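Local atomic coordinates of esterase family protein (Staphylococcus aureus, PDB entry 7L0A), a protein that probably hydrolyses S-formylglutathione to formate and glutathione, as a serine esterase of the alpha/beta-hydrolase class. Residues B[62-65]-B[69-72]; B[88-93]-B[164-169]; B[127-132]-B[240-245]; B[207-212]-B[217-222]; B[234-239]-B[251-256]. All coordinates share one frame; numbering follows the deposited sequence.

Contact 1 of 5, residues B[62-65]-B[69-72]; sequences TYMR and IERY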
# COMPACT_ATOMS: atom_id res chain seq x y z
N THR B 62 11.34 11.44 -1.22
CA THR B 62 11.90 12.74 -1.57
C THR B 62 11.07 13.44 -2.65
O THR B 62 10.90 14.67 -2.59
CB THR B 62 13.35 12.58 -2.02
OG1 THR B 62 14.04 11.76 -1.08
CG2 THR B 62 14.00 13.92 -2.14
N TYR B 63 10.60 12.71 -3.66
CA TYR B 63 9.78 13.35 -4.67
C TYR B 63 8.52 13.92 -4.04
O TYR B 63 8.11 15.04 -4.37
CB TYR B 63 9.41 12.38 -5.80
CG TYR B 63 10.20 12.58 -7.08
CD1 TYR B 63 9.92 13.63 -7.93
CD2 TYR B 63 11.23 11.74 -7.41
CE1 TYR B 63 10.65 13.83 -9.11
CE2 TYR B 63 11.95 11.90 -8.58
CZ TYR B 63 11.66 12.97 -9.40
OH TYR B 63 12.39 13.20 -10.56
N MET B 64 7.91 13.18 -3.09
CA MET B 64 6.73 13.70 -2.40
C MET B 64 7.03 15.00 -1.69
O MET B 64 6.22 15.93 -1.73
CB MET B 64 6.21 12.68 -1.39
CG MET B 64 5.70 11.40 -2.03
SD MET B 64 4.28 11.62 -3.14
CE MET B 64 3.07 12.42 -2.10
N ARG B 65 8.18 15.09 -1.01
CA ARG B 65 8.50 16.23 -0.18
C ARG B 65 8.98 17.43 -1.00
O ARG B 65 8.59 18.57 -0.72
CB ARG B 65 9.55 15.83 0.85
CG ARG B 65 9.04 14.88 1.90
CD ARG B 65 10.14 14.01 2.46
NE ARG B 65 11.19 14.77 3.08
CZ ARG B 65 12.31 14.23 3.52
NH1 ARG B 65 12.53 12.92 3.36
NH2 ARG B 65 13.24 14.99 4.04
N ILE B 69 4.51 16.45 -7.01
CA ILE B 69 4.11 15.40 -7.94
C ILE B 69 2.71 14.86 -7.67
O ILE B 69 1.97 14.57 -8.61
CB ILE B 69 5.16 14.28 -7.94
CG1 ILE B 69 4.83 13.27 -9.06
CG2 ILE B 69 5.30 13.61 -6.64
CD1 ILE B 69 5.79 12.14 -9.14
N GLU B 70 2.33 14.70 -6.41
CA GLU B 70 1.00 14.14 -6.15
C GLU B 70 -0.10 15.03 -6.74
O GLU B 70 -1.10 14.53 -7.27
CB GLU B 70 0.76 13.91 -4.67
CG GLU B 70 -0.62 13.28 -4.46
CD GLU B 70 -0.94 12.87 -3.03
OE1 GLU B 70 0.01 12.67 -2.25
OE2 GLU B 70 -2.13 12.72 -2.71
N ARG B 71 0.06 16.35 -6.63
CA ARG B 71 -0.91 17.27 -7.21
C ARG B 71 -0.99 17.10 -8.73
O ARG B 71 -2.09 17.15 -9.30
CB ARG B 71 -0.54 18.71 -6.80
CG ARG B 71 -1.46 19.77 -7.32
CD ARG B 71 -1.37 21.03 -6.50
NE ARG B 71 -0.02 21.55 -6.31
CZ ARG B 71 0.64 22.31 -7.19
NH1 ARG B 71 0.09 22.62 -8.35
NH2 ARG B 71 1.86 22.74 -6.91
N TYR B 72 0.15 16.91 -9.39
CA TYR B 72 0.14 16.72 -10.83
C TYR B 72 -0.52 15.40 -11.20
O TYR B 72 -1.34 15.33 -12.14
CB TYR B 72 1.56 16.78 -11.37
CG TYR B 72 2.42 17.94 -10.88
CD1 TYR B 72 1.88 19.18 -10.58
CD2 TYR B 72 3.80 17.76 -10.69
CE1 TYR B 72 2.66 20.22 -10.11
CE2 TYR B 72 4.59 18.79 -10.23
CZ TYR B 72 4.02 20.02 -9.94
OH TYR B 72 4.81 21.06 -9.49

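Contact 2 of 5, residues B[88-93]-B[164-169]; sequences SAYANM and LEWNDF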
# COMPACT_ATOMS: atom_id res chain seq x y z
N SER B 88 23.68 0.22 -2.78
CA SER B 88 24.31 -1.06 -3.04
C SER B 88 23.59 -1.84 -4.13
O SER B 88 24.17 -2.78 -4.69
CB SER B 88 24.35 -1.88 -1.75
OG SER B 88 23.08 -1.88 -1.11
N ALA B 89 22.35 -1.47 -4.49
CA ALA B 89 21.63 -2.21 -5.52
C ALA B 89 22.32 -2.09 -6.87
O ALA B 89 22.28 -3.03 -7.68
CB ALA B 89 20.18 -1.72 -5.63
N TYR B 90 23.02 -0.99 -7.11
CA TYR B 90 23.56 -0.75 -8.45
C TYR B 90 24.80 -1.57 -8.74
O TYR B 90 24.96 -2.04 -9.87
CB TYR B 90 23.91 0.73 -8.64
CG TYR B 90 22.75 1.68 -8.66
CD1 TYR B 90 22.02 1.89 -9.84
CD2 TYR B 90 22.40 2.41 -7.55
CE1 TYR B 90 20.97 2.80 -9.88
CE2 TYR B 90 21.33 3.29 -7.57
CZ TYR B 90 20.63 3.49 -8.75
OH TYR B 90 19.60 4.37 -8.83
N ALA B 91 25.70 -1.74 -7.78
CA ALA B 91 26.94 -2.41 -8.12
C ALA B 91 27.49 -3.36 -7.07
O ALA B 91 28.56 -3.92 -7.31
CB ALA B 91 28.03 -1.37 -8.46
N ASN B 92 26.80 -3.58 -5.94
CA ASN B 92 27.31 -4.51 -4.94
C ASN B 92 26.62 -5.87 -4.94
O ASN B 92 27.07 -6.77 -4.21
CB ASN B 92 27.18 -3.92 -3.54
CG ASN B 92 28.06 -2.71 -3.33
OD1 ASN B 92 27.61 -1.58 -3.43
ND2 ASN B 92 29.33 -2.96 -3.06
N MET B 93 25.55 -6.05 -5.71
CA MET B 93 24.78 -7.28 -5.65
C MET B 93 25.13 -8.21 -6.80
O MET B 93 25.61 -7.80 -7.86
CB MET B 93 23.28 -6.98 -5.66
CG MET B 93 22.87 -5.97 -4.63
SD MET B 93 23.07 -6.56 -2.93
CE MET B 93 21.72 -7.73 -2.80
N LEU B 164 29.36 11.11 -8.82
CA LEU B 164 28.10 11.02 -8.08
C LEU B 164 28.33 10.76 -6.60
O LEU B 164 29.45 10.47 -6.15
CB LEU B 164 27.23 9.92 -8.69
CG LEU B 164 27.02 10.06 -10.20
CD1 LEU B 164 26.19 8.89 -10.71
CD2 LEU B 164 26.34 11.38 -10.56
N GLU B 165 27.23 10.86 -5.83
CA GLU B 165 27.26 10.85 -4.37
C GLU B 165 27.17 9.46 -3.77
O GLU B 165 26.48 9.25 -2.76
CB GLU B 165 26.13 11.74 -3.85
CG GLU B 165 26.28 13.20 -4.22
CD GLU B 165 27.60 13.78 -3.75
OE1 GLU B 165 28.05 13.43 -2.64
OE2 GLU B 165 28.20 14.58 -4.51
N TRP B 166 27.88 8.50 -4.33
CA TRP B 166 27.89 7.15 -3.80
C TRP B 166 28.38 7.10 -2.36
O TRP B 166 29.30 7.83 -1.98
CB TRP B 166 28.83 6.30 -4.67
CG TRP B 166 28.45 6.24 -6.10
CD1 TRP B 166 29.01 6.95 -7.14
CD2 TRP B 166 27.44 5.43 -6.67
NE1 TRP B 166 28.39 6.62 -8.32
CE2 TRP B 166 27.42 5.68 -8.05
CE3 TRP B 166 26.54 4.50 -6.14
CZ2 TRP B 166 26.52 5.05 -8.92
CZ3 TRP B 166 25.67 3.88 -6.99
CH2 TRP B 166 25.66 4.15 -8.36
N ASN B 167 27.78 6.20 -1.57
CA ASN B 167 28.36 5.89 -0.26
C ASN B 167 29.66 5.07 -0.44
O ASN B 167 30.04 4.70 -1.55
CB ASN B 167 27.34 5.18 0.64
CG ASN B 167 26.97 3.76 0.19
OD1 ASN B 167 27.65 3.12 -0.61
ND2 ASN B 167 25.92 3.23 0.80
N ASP B 168 30.35 4.80 0.67
CA ASP B 168 31.69 4.25 0.59
C ASP B 168 31.71 2.87 -0.05
O ASP B 168 32.56 2.56 -0.89
CB ASP B 168 32.30 4.19 1.99
CG ASP B 168 32.74 5.55 2.50
OD1 ASP B 168 32.82 6.50 1.70
OD2 ASP B 168 33.03 5.65 3.71
N PHE B 169 30.81 1.98 0.40
CA PHE B 169 30.82 0.60 -0.10
C PHE B 169 30.40 0.54 -1.57
O PHE B 169 30.98 -0.24 -2.35
CB PHE B 169 29.90 -0.26 0.78
CG PHE B 169 30.00 -1.75 0.55
CD1 PHE B 169 31.23 -2.36 0.35
CD2 PHE B 169 28.86 -2.54 0.56
CE1 PHE B 169 31.32 -3.74 0.15
CE2 PHE B 169 28.95 -3.91 0.36
CZ PHE B 169 30.16 -4.51 0.17
O HOH W 1 23.40 1.19 0.43

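Contact 3 of 5, residues B[127-132]-B[240-245]; sequences GHSMGG and GDHDYA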
# COMPACT_ATOMS: atom_id res chain seq x y z
N GLY B 127 12.71 9.13 -14.33
CA GLY B 127 13.61 9.29 -13.20
C GLY B 127 14.72 10.25 -13.51
O GLY B 127 14.98 10.57 -14.68
N HIS B 128 15.40 10.69 -12.47
CA HIS B 128 16.48 11.65 -12.65
C HIS B 128 17.82 11.13 -12.16
O HIS B 128 17.93 10.35 -11.20
CB HIS B 128 16.15 12.97 -11.92
CG HIS B 128 16.13 12.86 -10.43
ND1 HIS B 128 14.97 12.58 -9.72
CD2 HIS B 128 17.10 13.03 -9.50
CE1 HIS B 128 15.25 12.57 -8.43
NE2 HIS B 128 16.52 12.85 -8.27
N SER B 129 18.89 11.60 -12.83
CA SER B 129 20.29 11.32 -12.50
C SER B 129 20.50 9.81 -12.57
O SER B 129 20.36 9.24 -13.67
CB SER B 129 20.67 12.00 -11.18
OG SER B 129 22.06 12.19 -11.17
N MET B 130 20.87 9.12 -11.49
CA MET B 130 20.96 7.66 -11.63
C MET B 130 19.62 7.03 -11.94
O MET B 130 19.56 5.95 -12.54
CB MET B 130 21.56 7.00 -10.39
CG MET B 130 23.07 7.14 -10.35
SD MET B 130 23.96 6.45 -11.75
CE MET B 130 23.36 4.76 -11.77
N GLY B 131 18.51 7.64 -11.49
CA GLY B 131 17.20 7.21 -11.92
C GLY B 131 16.93 7.46 -13.39
O GLY B 131 16.03 6.84 -13.96
N GLY B 132 17.66 8.39 -14.00
CA GLY B 132 17.54 8.60 -15.43
C GLY B 132 18.34 7.56 -16.20
O GLY B 132 17.93 7.11 -17.26
N GLY B 240 17.90 25.70 -15.46
CA GLY B 240 17.72 24.72 -14.40
C GLY B 240 19.03 24.00 -14.14
O GLY B 240 19.91 23.86 -14.97
N ASP B 241 19.14 23.50 -12.92
CA ASP B 241 20.32 22.82 -12.43
C ASP B 241 19.91 21.43 -11.95
O ASP B 241 18.78 20.98 -12.14
CB ASP B 241 20.97 23.65 -11.33
CG ASP B 241 22.47 23.52 -11.31
OD1 ASP B 241 22.98 22.42 -11.58
OD2 ASP B 241 23.14 24.53 -11.02
N HIS B 242 20.86 20.75 -11.30
CA HIS B 242 20.72 19.37 -10.86
C HIS B 242 20.06 19.33 -9.47
O HIS B 242 20.67 19.00 -8.46
CB HIS B 242 22.10 18.70 -10.86
CG HIS B 242 22.07 17.21 -10.85
ND1 HIS B 242 22.04 16.48 -12.01
CD2 HIS B 242 22.07 16.32 -9.84
CE1 HIS B 242 22.02 15.19 -11.71
NE2 HIS B 242 22.02 15.07 -10.40
N ASP B 243 18.77 19.66 -9.44
CA ASP B 243 18.08 19.80 -8.15
C ASP B 243 16.57 19.69 -8.36
O ASP B 243 16.07 19.65 -9.50
CB ASP B 243 18.48 21.11 -7.46
CG ASP B 243 18.19 22.34 -8.29
OD1 ASP B 243 17.10 22.43 -8.90
OD2 ASP B 243 19.04 23.24 -8.32
N TYR B 244 15.84 19.66 -7.22
CA TYR B 244 14.40 19.41 -7.26
C TYR B 244 13.61 20.64 -7.65
O TYR B 244 12.43 20.54 -8.02
CB TYR B 244 13.94 18.88 -5.92
CG TYR B 244 14.09 17.39 -5.79
CD1 TYR B 244 13.15 16.54 -6.37
CD2 TYR B 244 15.15 16.82 -5.11
CE1 TYR B 244 13.26 15.17 -6.28
CE2 TYR B 244 15.28 15.42 -5.02
CZ TYR B 244 14.34 14.62 -5.57
OH TYR B 244 14.43 13.26 -5.47
N ALA B 245 14.21 21.83 -7.61
CA ALA B 245 13.53 22.97 -8.22
C ALA B 245 13.33 22.71 -9.71
O ALA B 245 12.27 23.02 -10.27
CB ALA B 245 14.34 24.24 -7.99

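Contact 4 of 5, residues B[207-212]-B[217-222]; sequences IMCGKQ and QDNLDF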
# COMPACT_ATOMS: atom_id res chain seq x y z
N ILE B 207 13.31 13.46 -23.19
CA ILE B 207 14.55 13.64 -22.45
C ILE B 207 14.66 15.09 -22.05
O ILE B 207 14.49 15.98 -22.89
CB ILE B 207 15.77 13.19 -23.29
CG1 ILE B 207 15.60 11.72 -23.68
CG2 ILE B 207 17.06 13.47 -22.56
CD1 ILE B 207 16.60 11.22 -24.70
N MET B 208 14.92 15.35 -20.77
CA MET B 208 14.93 16.72 -20.26
C MET B 208 16.18 16.94 -19.41
O MET B 208 16.61 16.05 -18.67
CB MET B 208 13.66 17.05 -19.44
CG MET B 208 12.39 16.44 -20.00
SD MET B 208 10.89 16.95 -19.07
CE MET B 208 10.75 18.61 -19.65
N CYS B 209 16.76 18.12 -19.53
CA CYS B 209 17.87 18.51 -18.68
C CYS B 209 17.94 20.03 -18.61
O CYS B 209 17.69 20.71 -19.60
CB CYS B 209 19.19 17.92 -19.23
SG CYS B 209 20.59 18.01 -18.14
N GLY B 210 18.31 20.55 -17.46
CA GLY B 210 18.53 21.97 -17.33
C GLY B 210 19.89 22.37 -17.86
O GLY B 210 20.88 21.65 -17.72
N LYS B 211 19.96 23.59 -18.39
CA LYS B 211 21.18 24.06 -19.06
C LYS B 211 22.35 24.28 -18.12
O LYS B 211 23.50 24.31 -18.58
CB LYS B 211 20.89 25.34 -19.84
CG LYS B 211 19.97 25.10 -21.03
CD LYS B 211 19.67 26.39 -21.78
CE LYS B 211 18.92 26.10 -23.07
NZ LYS B 211 18.66 27.34 -23.84
N GLN B 212 22.12 24.42 -16.81
CA GLN B 212 23.19 24.60 -15.85
C GLN B 212 23.66 23.29 -15.22
O GLN B 212 24.59 23.30 -14.40
CB GLN B 212 22.75 25.60 -14.77
CG GLN B 212 22.68 27.05 -15.27
CD GLN B 212 21.49 27.34 -16.16
OE1 GLN B 212 20.34 27.11 -15.78
NE2 GLN B 212 21.75 27.89 -17.35
N GLN B 217 25.96 18.74 -21.05
CA GLN B 217 26.66 18.45 -22.30
C GLN B 217 26.63 16.96 -22.63
O GLN B 217 26.45 16.59 -23.80
CB GLN B 217 28.10 18.97 -22.24
CG GLN B 217 28.85 18.78 -23.55
CD GLN B 217 28.17 19.47 -24.73
OE1 GLN B 217 27.83 20.66 -24.66
NE2 GLN B 217 27.97 18.73 -25.83
N ASP B 218 26.73 16.09 -21.62
CA ASP B 218 26.62 14.66 -21.90
C ASP B 218 25.21 14.30 -22.34
O ASP B 218 25.03 13.37 -23.14
CB ASP B 218 27.07 13.86 -20.67
CG ASP B 218 28.57 13.98 -20.41
OD1 ASP B 218 29.34 14.03 -21.38
OD2 ASP B 218 29.00 14.01 -19.24
N ASN B 219 24.20 15.03 -21.87
CA ASN B 219 22.85 14.86 -22.39
C ASN B 219 22.78 15.25 -23.87
O ASN B 219 22.15 14.55 -24.67
CB ASN B 219 21.88 15.69 -21.55
CG ASN B 219 21.30 14.92 -20.39
OD1 ASN B 219 20.09 14.76 -20.29
ND2 ASN B 219 22.15 14.41 -19.53
N LEU B 220 23.40 16.38 -24.25
CA LEU B 220 23.40 16.77 -25.65
C LEU B 220 24.12 15.72 -26.50
O LEU B 220 23.71 15.44 -27.63
CB LEU B 220 24.07 18.13 -25.83
CG LEU B 220 23.33 19.30 -25.19
CD1 LEU B 220 24.14 20.58 -25.49
CD2 LEU B 220 21.90 19.45 -25.65
N ASP B 221 25.22 15.18 -25.99
CA ASP B 221 25.94 14.16 -26.75
C ASP B 221 25.06 12.94 -27.00
O ASP B 221 25.08 12.34 -28.09
CB ASP B 221 27.20 13.74 -26.02
CG ASP B 221 28.28 14.80 -26.06
OD1 ASP B 221 28.15 15.79 -26.83
OD2 ASP B 221 29.26 14.65 -25.29
N PHE B 222 24.29 12.54 -25.99
CA PHE B 222 23.43 11.38 -26.13
C PHE B 222 22.35 11.62 -27.17
O PHE B 222 22.10 10.76 -28.02
CB PHE B 222 22.80 11.03 -24.79
CG PHE B 222 22.06 9.73 -24.78
CD1 PHE B 222 22.76 8.52 -24.79
CD2 PHE B 222 20.68 9.69 -24.81
CE1 PHE B 222 22.09 7.31 -24.81
CE2 PHE B 222 20.01 8.48 -24.81
CZ PHE B 222 20.71 7.29 -24.83

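Contact 5 of 5, residues B[234-239]-B[251-256]; sequences QFEDGP and IKRAIT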
# COMPACT_ATOMS: atom_id res chain seq x y z
N GLN B 234 11.98 13.40 -28.10
CA GLN B 234 11.80 14.82 -27.84
C GLN B 234 12.78 15.23 -26.76
O GLN B 234 12.96 14.51 -25.77
CB GLN B 234 10.38 15.14 -27.38
CG GLN B 234 9.37 14.94 -28.48
CD GLN B 234 7.96 15.03 -27.96
OE1 GLN B 234 7.24 14.03 -27.94
NE2 GLN B 234 7.56 16.22 -27.53
N PHE B 235 13.43 16.38 -26.95
CA PHE B 235 14.31 16.93 -25.94
C PHE B 235 13.85 18.32 -25.52
O PHE B 235 13.59 19.17 -26.38
CB PHE B 235 15.75 17.03 -26.45
CG PHE B 235 16.72 17.58 -25.45
CD1 PHE B 235 17.15 16.80 -24.40
CD2 PHE B 235 17.23 18.85 -25.58
CE1 PHE B 235 18.07 17.29 -23.48
CE2 PHE B 235 18.17 19.33 -24.68
CZ PHE B 235 18.59 18.55 -23.63
N GLU B 236 13.77 18.55 -24.22
CA GLU B 236 13.34 19.84 -23.68
C GLU B 236 14.38 20.29 -22.67
O GLU B 236 14.75 19.54 -21.77
CB GLU B 236 11.94 19.74 -23.09
CG GLU B 236 10.92 19.55 -24.21
CD GLU B 236 9.49 19.40 -23.77
OE1 GLU B 236 9.15 19.82 -22.64
OE2 GLU B 236 8.69 18.87 -24.57
N ASP B 237 14.90 21.49 -22.87
CA ASP B 237 15.84 22.08 -21.94
C ASP B 237 15.36 23.48 -21.61
O ASP B 237 14.32 23.94 -22.09
CB ASP B 237 17.28 22.06 -22.48
CG ASP B 237 17.44 22.85 -23.77
OD1 ASP B 237 16.47 23.52 -24.20
OD2 ASP B 237 18.55 22.78 -24.36
N GLY B 238 16.12 24.14 -20.78
CA GLY B 238 15.74 25.43 -20.27
C GLY B 238 16.65 25.71 -19.10
O GLY B 238 17.54 24.92 -18.77
N PRO B 239 16.45 26.85 -18.46
CA PRO B 239 17.22 27.13 -17.24
C PRO B 239 16.90 26.07 -16.20
O PRO B 239 15.77 25.60 -16.07
CB PRO B 239 16.73 28.52 -16.83
CG PRO B 239 15.40 28.65 -17.49
CD PRO B 239 15.48 27.91 -18.77
N ILE B 251 8.95 17.20 -13.92
CA ILE B 251 8.01 16.09 -13.74
C ILE B 251 6.58 16.54 -13.97
O ILE B 251 5.75 15.74 -14.44
CB ILE B 251 8.21 15.42 -12.38
CG1 ILE B 251 7.66 13.99 -12.33
CG2 ILE B 251 7.62 16.21 -11.24
CD1 ILE B 251 8.43 13.00 -13.23
N LYS B 252 6.27 17.81 -13.69
CA LYS B 252 4.95 18.30 -14.07
C LYS B 252 4.75 18.23 -15.58
O LYS B 252 3.71 17.74 -16.06
CB LYS B 252 4.76 19.73 -13.56
CG LYS B 252 3.43 20.39 -13.94
CD LYS B 252 3.45 21.87 -13.54
CE LYS B 252 2.27 22.64 -14.10
NZ LYS B 252 0.99 22.13 -13.56
N ARG B 253 5.74 18.69 -16.35
CA ARG B 253 5.66 18.63 -17.81
C ARG B 253 5.60 17.19 -18.29
O ARG B 253 4.81 16.85 -19.18
CB ARG B 253 6.84 19.38 -18.41
CG ARG B 253 7.13 19.07 -19.84
CD ARG B 253 6.08 19.67 -20.77
NE ARG B 253 6.33 19.21 -22.14
CZ ARG B 253 5.42 18.69 -22.94
NH1 ARG B 253 4.16 18.56 -22.54
NH2 ARG B 253 5.76 18.31 -24.16
N ALA B 254 6.43 16.33 -17.68
CA ALA B 254 6.48 14.93 -18.08
C ALA B 254 5.14 14.23 -17.89
O ALA B 254 4.73 13.44 -18.74
CB ALA B 254 7.57 14.22 -17.30
N ILE B 255 4.46 14.51 -16.78
CA ILE B 255 3.19 13.83 -16.51
C ILE B 255 2.14 14.26 -17.51
O ILE B 255 1.40 13.43 -18.03
CB ILE B 255 2.76 14.07 -15.06
CG1 ILE B 255 3.61 13.19 -14.12
CG2 ILE B 255 1.27 13.76 -14.87
CD1 ILE B 255 3.45 13.49 -12.65
N THR B 256 2.08 15.56 -17.81
CA THR B 256 1.16 16.02 -18.85
C THR B 256 1.44 15.33 -20.19
O THR B 256 0.51 14.88 -20.88
CB THR B 256 1.26 17.53 -19.00
OG1 THR B 256 0.96 18.15 -17.74
CG2 THR B 256 0.28 18.01 -20.06
O HOH W 2 4.71 17.45 -26.89

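Contact 1 of 5, residues B[62-65]-B[69-72]
Met-64 reaches Ile-69 and Glu-70 with the last two atoms of its side chain. SD lies 4.2 Å from Ile-69 CG2, and CE comes within 3.1 Å of Glu-70 OE1 while also resting on that residue's aliphatic part, 3.8 Å from CB. The methionine curls to do this, bent at chi2 (-63°) and again at chi3 (-56°), which folds the methyl group over toward the glutamate. Glu-70 stays extended beyond CG, and the two chains pass at a slant. Ile-69 offers its CG2 branch twice: to the sulfur of Met-64, and to Tyr-63, whose O is 3.9 Å and whose CB is 4.4 Å away.

Behind this first shell lie the sheet and helix 244-259. From the strands, Met-82 packs on both Tyr-63 and Met-64, and Tyr-11 on both Met-64 and Glu-70; from the helix, Ile-255 covers Ile-69. The hydroxyl of Tyr-63 points elsewhere, hydrogen-bonded to His-128. The contact thus joins two short consecutive helices, 62-66 and 69-75, where a flexible thioether and a branched aliphatic chain suit a partly buried seam. Its chemistry is dispersive, apart from a polarised S-methyl group placed beside a carboxylate oxygen, an approach that is probably mildly attractive.

Contact 2 of 5, residues B[88-93]-B[164-169]
Tyr-90 and Trp-166 meet with their ring planes almost perpendicular, at 86°. The six-membered ring of the tryptophan turns its edge to the face of the tyrosine in an offset edge-to-face pair, with centroids 5.5 Å apart. The atoms that touch are CZ3 and CH2 of Trp-166, and the nearest pair is Trp-166 CZ3 with Tyr-90 CD2 at 3.6 Å. Because the approach is offset, these two carbons also reach Tyr-90 CB. The large indole can bridge to the tyrosine from a loop while its NE1 is hydrogen-bonded to the carbonyl of Leu-161.

In the fold, this contact brings the short helical turn 88-91 against the start of helix 168-177, near the predicted nucleophile: the side chain of Tyr-90 is about 8 Å from that of Ser-129. Met-130, next to that serine, packs on both Tyr-90 and Trp-166.

The second pairing sets an amide on a ring. Phe-169 holds its CG anti to the backbone N (chi1 -169°), which carries the ring out to the Asn-92 amide. That amide lies nearly flat over the ring, the planes 19° apart, with ND2 3.5 Å above the plane and over the ring centre. The same nitrogen donates to Phe-169 O at 3.3 Å; the N-H points almost straight at the oxygen, yet the donor stands well above the carbonyl plane. One amide group therefore serves both the ring and the backbone of the same residue. Asn-167 is the N-cap of helix 168-177, and its ND2 is linked through weak bonds to water 1 and on to the backbone N of Ser-88.

Contact 3 of 5, residues B[127-132]-B[240-245]
His-128 turns the CE1-NE2 edge of its imidazole to the phenol end of Tyr-244, with Tyr-244 OH close to the imidazole plane and 3.1 Å from His-128 CE1. Tyr-244 CZ follows at 3.6 Å from the same carbon. The side chains cross at about a right angle. The stronger polar partners lie elsewhere: His-128 ND1 is hydrogen-bonded to Tyr-63 OH, and Tyr-244 OH to Ser-58. Trp-247 stacks on the His-128 ring and meets Tyr-244 edge-to-face, beside the predicted active site.

Strand 123-128 leads here into what fits the nucleophile elbow of the alpha/beta-hydrolase fold, the Gly-X-Ser-X-Gly turn formed by Gly-127, Ser-129 and Gly-131. Ser-129 has the strained backbone expected there (phi 59°, psi -118°), which lifts its side chain out of the turn into the predicted active site. Gly-127, without a side chain, leaves the tight turn room beside Gly-131 O.

Ser-129 OG sits at the edge of the His-242 ring, in its plane, 3.0 Å from both NE2 and CE1 of His-242. These are the predicted nucleophile and base of a charge relay completed by Asp-213, whose OD2 is hydrogen-bonded to His-242 ND1. With CG anti to the backbone N (chi1 -162°), the His-242 ring extends from its loop toward the serine. A bound magnesium ion is about 3 Å from the Ser-129 side chain.

Contact 4 of 5, residues B[207-212]-B[217-222]
Phe-222 presents the edge of its ring to Ile-207, whose CD1 lies near the ring plane, 4.4 Å from Phe-222 CD2. Phe-156 stacks on this ring, and Tyr-189 meets it edge-to-face. The other flat group, the amide of Asn-219, brings its oxygen against the strand: OD1 is 3.5 Å from Cys-209 CB and 4.0 Å from Ile-207 CG2.

Strand 204-210, helix 216-228 and strand 234-238 form a beta-alpha-beta unit of the alpha/beta-hydrolase sheet. The helix returns nearly antiparallel to strand 207-210, at 154°, with a closest axis approach of 9.1 Å. Small Cys-209 suits the point where Asn-219 stands nearest, whereas Ile-207 and Phe-222 add apolar packing further along. An asparagine can be buried here because ND2 donates to the carbonyls of Leu-215 and Ala-154: one bond returns to the start of its own helix, the other reaches the loop at Ala-154. Its fixed orientation leaves OD1 directed at the strand.

The side chain of Cys-209 is also about 4 Å from that of Asp-213, the predicted acid of the catalytic triad, so this packing borders the predicted triad. With its sulfur anti to the backbone N (chi1 -167°), Cys-209 places SG 3.9 Å from Asn-219 CG.

Contact 5 of 5, residues B[234-239]-B[251-256]
Glu-236 runs straight beyond CG (chi2 179°), while Arg-253 bends at chi2 (72°), and the two chains meet at about a right angle with carboxylate and guanidinium only 3° from coplanar. The arginine grips side-on, with NE and one terminal nitrogen. Arg-253 NE donates to Glu-236 OE1 at 2.9 Å, and Arg-253 NH2 to Glu-236 OE2 at 3.0 Å, each oxygen using its syn lone pair. A further bond from NE to OE2 is long and weak. Two nearly straight bonds in one plane fix the rotation of both groups, and a long glutamate facing a long arginine can span the 9.7 Å between Glu-236 CA and Arg-253 CA.

This salt bridge ties strand 234-238, the outermost on its side of the sheet in this chain, to helix 244-259, which follows it in the sequence and packs against the sheet. Met-208 of the neighbouring strand touches both partners, so apolar surface flanks the charged pair.

Gln-234, two residues before Glu-236 and directed to the same side, joins through water 2. The water accepts from Gln-234 NE2 at 3.2 Å and from Arg-253 NH2 at 3.0 Å, lying at the guanidinium edge. Gln-234 OE1 accepts from Trp-257 NE1, a second, direct tie between strand and helix.

In the fold
Contact 4 is fully buried and relies on carbon packing and one amide; contact 5 lies at the surface and is held by charge and water. They lie on neighbouring strands, 204-210 in contact 4 and 234-238 in contact 5. Contact 3 sits at the predicted active site and shares helix 244-259 with contact 5; Gln-212 of contact 4 bonds to its Gly-240. Contacts 1 and 2, both partly buried, adjoin contact 3 through Tyr-63 and Met-130 respectively, but do not touch each other. Sulfur and aliphatic groups dominate contact 1, whereas aromatic rings carry contact 2. Helix 244-259 also links contacts 1 and 5, where Ile-255 packs on Ile-69.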